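Local atomic coordinates of aspartate--tRNA(Asp/Asn) ligase (Thermus thermophilus, PDB entry 1N9W), a protein that charges both tRNA(Asp) and tRNA(Asn) with L-aspartate, first activating the amino acid with ATP and then passing it to the tRNA acceptor end. Residues L312-Y317 against D338-G343. Sequence-based numbering, arbitrary orientation.
Sequences LFVTRY and DLLFRG
Val314 and Asp338 form a hydrogen-bonded antiparallel pair, with Val314 N donating almost straight to Asp338 O at 2.9 Å (178° at the hydrogen). Leu312 and Leu340 repeat the pattern two residues along, two backbone bonds to each pair, while Phe313 and Leu339 make the non-hydrogen-bonded pair between them. There the Leu339 side chain divides its work: CB lies 3.8 Å from Phe313 CE1, CG is carried anti to the backbone N (chi1 172°), beside the carbonyl carbon, and CD1 ends over one face of the Phe313 ring, 4.0 Å from its centroid, as a CH-pi contact, and 3.9 Å from Leu312 O. On the opposite face, Leu340 CD1 touches both Val314 CG2 (3.8 Å) and Leu312 CD2. Beyond the strand, Tyr317 reaches back so that OH comes 3.3 Å from Asp338 CB, with ring and carboxylate planes 46° apart. An alanine at Tyr317 would probably open a gap beside Asp338 CB and leave Arg322 without its cation-pi partner. The Asp338 carboxylate has firm partners: OD1 takes a salt bridge from Arg322 and a hydrogen bond with Ser348, a predicted aspartate-binding residue, consistent with a second-shell role beside the active site. The two strands belong to the mixed, largely antiparallel sheet of the class II synthetase catalytic domain: helix 227-248 covers Phe313 and Leu339, helix 293-306 packs on Leu312 and Leu340, and strand 344-351 continues the sheet beyond 336-341.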
loop_
_atom_site.group_PDB
_atom_site.type_symbol
_atom_site.label_atom_id
_atom_site.label_comp_id
_atom_site.label_asym_id
_atom_site.label_seq_id
_atom_site.Cartn_x
_atom_site.Cartn_y
_atom_site.Cartn_z
ATOM N N LEU B 312 19.609 -11.538 -13.479
ATOM C CA LEU B 312 19.636 -12.785 -14.227
ATOM C C LEU B 312 18.344 -13.587 -14.101
ATOM O O LEU B 312 17.953 -13.982 -13.004
ATOM C CB LEU B 312 20.808 -13.654 -13.759
ATOM C CG LEU B 312 20.892 -15.070 -14.336
ATOM C CD1 LEU B 312 21.150 -15.017 -15.838
ATOM C CD2 LEU B 312 22.003 -15.836 -13.628
ATOM N N PHE B 313 17.683 -13.825 -15.227
ATOM C CA PHE B 313 16.454 -14.598 -15.232
ATOM C C PHE B 313 16.760 -16.078 -15.428
ATOM O O PHE B 313 17.430 -16.461 -16.388
ATOM C CB PHE B 313 15.523 -14.124 -16.355
ATOM C CG PHE B 313 14.550 -13.051 -15.941
ATOM C CD1 PHE B 313 13.674 -13.258 -14.876
ATOM C CD2 PHE B 313 14.479 -11.849 -16.647
ATOM C CE1 PHE B 313 12.741 -12.287 -14.519
ATOM C CE2 PHE B 313 13.551 -10.871 -16.299
ATOM C CZ PHE B 313 12.678 -11.090 -15.234
ATOM N N VAL B 314 16.280 -16.906 -14.503
ATOM C CA VAL B 314 16.465 -18.353 -14.586
ATOM C C VAL B 314 15.113 -18.911 -15.026
ATOM O O VAL B 314 14.157 -18.925 -14.253
ATOM C CB VAL B 314 16.844 -18.963 -13.217
ATOM C CG1 VAL B 314 17.093 -20.455 -13.361
ATOM C CG2 VAL B 314 18.083 -18.281 -12.672
ATOM N N THR B 315 15.049 -19.375 -16.272
ATOM C CA THR B 315 13.813 -19.894 -16.845
ATOM C C THR B 315 13.716 -21.411 -16.950
ATOM O O THR B 315 14.699 -22.125 -16.771
ATOM C CB THR B 315 13.595 -19.330 -18.249
ATOM O OG1 THR B 315 14.700 -19.709 -19.075
ATOM C CG2 THR B 315 13.498 -17.810 -18.210
ATOM N N ARG B 316 12.507 -21.880 -17.260
ATOM C CA ARG B 316 12.197 -23.301 -17.426
ATOM C C ARG B 316 12.686 -24.207 -16.302
ATOM O O ARG B 316 13.733 -24.840 -16.415
ATOM C CB ARG B 316 12.754 -23.811 -18.761
ATOM C CG ARG B 316 12.109 -23.198 -19.998
ATOM C CD ARG B 316 10.630 -23.543 -20.106
ATOM N NE ARG B 316 10.019 -22.970 -21.301
ATOM C CZ ARG B 316 10.358 -23.298 -22.545
ATOM N NH1 ARG B 316 11.304 -24.203 -22.763
ATOM N NH2 ARG B 316 9.754 -22.716 -23.574
ATOM N N TYR B 317 11.915 -24.279 -15.222
ATOM C CA TYR B 317 12.258 -25.131 -14.089
ATOM C C TYR B 317 11.563 -26.484 -14.236
ATOM O O TYR B 317 10.512 -26.579 -14.869
ATOM C CB TYR B 317 11.820 -24.485 -12.773
ATOM C CG TYR B 317 12.774 -23.451 -12.217
ATOM C CD1 TYR B 317 13.012 -22.251 -12.886
ATOM C CD2 TYR B 317 13.437 -23.675 -11.011
ATOM C CE1 TYR B 317 13.886 -21.298 -12.366
ATOM C CE2 TYR B 317 14.313 -22.732 -10.484
ATOM C CZ TYR B 317 14.535 -21.547 -11.165
ATOM O OH TYR B 317 15.404 -20.615 -10.653
ATOM N N ASP B 338 12.643 -17.323 -12.178
ATOM C CA ASP B 338 13.116 -16.728 -10.939
ATOM C C ASP B 338 14.048 -15.606 -11.325
ATOM O O ASP B 338 14.828 -15.751 -12.263
ATOM C CB ASP B 338 13.884 -17.754 -10.108
ATOM C CG ASP B 338 13.004 -18.490 -9.133
ATOM O OD1 ASP B 338 11.774 -18.506 -9.336
ATOM O OD2 ASP B 338 13.544 -19.061 -8.159
ATOM N N LEU B 339 13.965 -14.482 -10.621
ATOM C CA LEU B 339 14.846 -13.362 -10.931
ATOM C C LEU B 339 15.958 -13.298 -9.895
ATOM O O LEU B 339 15.697 -13.295 -8.692
ATOM C CB LEU B 339 14.071 -12.043 -10.941
ATOM C CG LEU B 339 14.927 -10.779 -11.074
ATOM C CD1 LEU B 339 15.740 -10.833 -12.363
ATOM C CD2 LEU B 339 14.034 -9.550 -11.052
ATOM N N LEU B 340 17.197 -13.271 -10.364
ATOM C CA LEU B 340 18.336 -13.181 -9.469
ATOM C C LEU B 340 18.897 -11.782 -9.538
ATOM O O LEU B 340 19.236 -11.292 -10.615
ATOM C CB LEU B 340 19.424 -14.177 -9.868
ATOM C CG LEU B 340 19.085 -15.653 -9.699
ATOM C CD1 LEU B 340 20.301 -16.485 -10.088
ATOM C CD2 LEU B 340 18.685 -15.926 -8.256
ATOM N N PHE B 341 18.978 -11.131 -8.387
ATOM C CA PHE B 341 19.508 -9.781 -8.325
ATOM C C PHE B 341 20.777 -9.805 -7.496
ATOM O O PHE B 341 20.743 -10.060 -6.295
ATOM C CB PHE B 341 18.477 -8.838 -7.701
ATOM C CG PHE B 341 18.963 -7.428 -7.537
ATOM C CD1 PHE B 341 19.554 -6.746 -8.601
ATOM C CD2 PHE B 341 18.810 -6.770 -6.322
ATOM C CE1 PHE B 341 19.973 -5.429 -8.455
ATOM C CE2 PHE B 341 19.226 -5.455 -6.170
ATOM C CZ PHE B 341 19.813 -4.782 -7.236
ATOM N N ARG B 342 21.902 -9.549 -8.151
ATOM C CA ARG B 342 23.193 -9.554 -7.471
ATOM C C ARG B 342 23.403 -10.819 -6.637
ATOM O O ARG B 342 23.956 -10.763 -5.541
ATOM C CB ARG B 342 23.325 -8.300 -6.591
ATOM C CG ARG B 342 23.628 -7.042 -7.391
ATOM C CD ARG B 342 23.675 -5.769 -6.552
ATOM N NE ARG B 342 24.104 -4.643 -7.386
ATOM C CZ ARG B 342 24.075 -3.364 -7.021
ATOM N NH1 ARG B 342 23.629 -3.014 -5.816
ATOM N NH2 ARG B 342 24.492 -2.432 -7.871
ATOM N N GLY B 343 22.944 -11.955 -7.157
ATOM C CA GLY B 343 23.128 -13.217 -6.457
ATOM C C GLY B 343 21.992 -13.689 -5.573
ATOM O O GLY B 343 21.997 -14.830 -5.106
#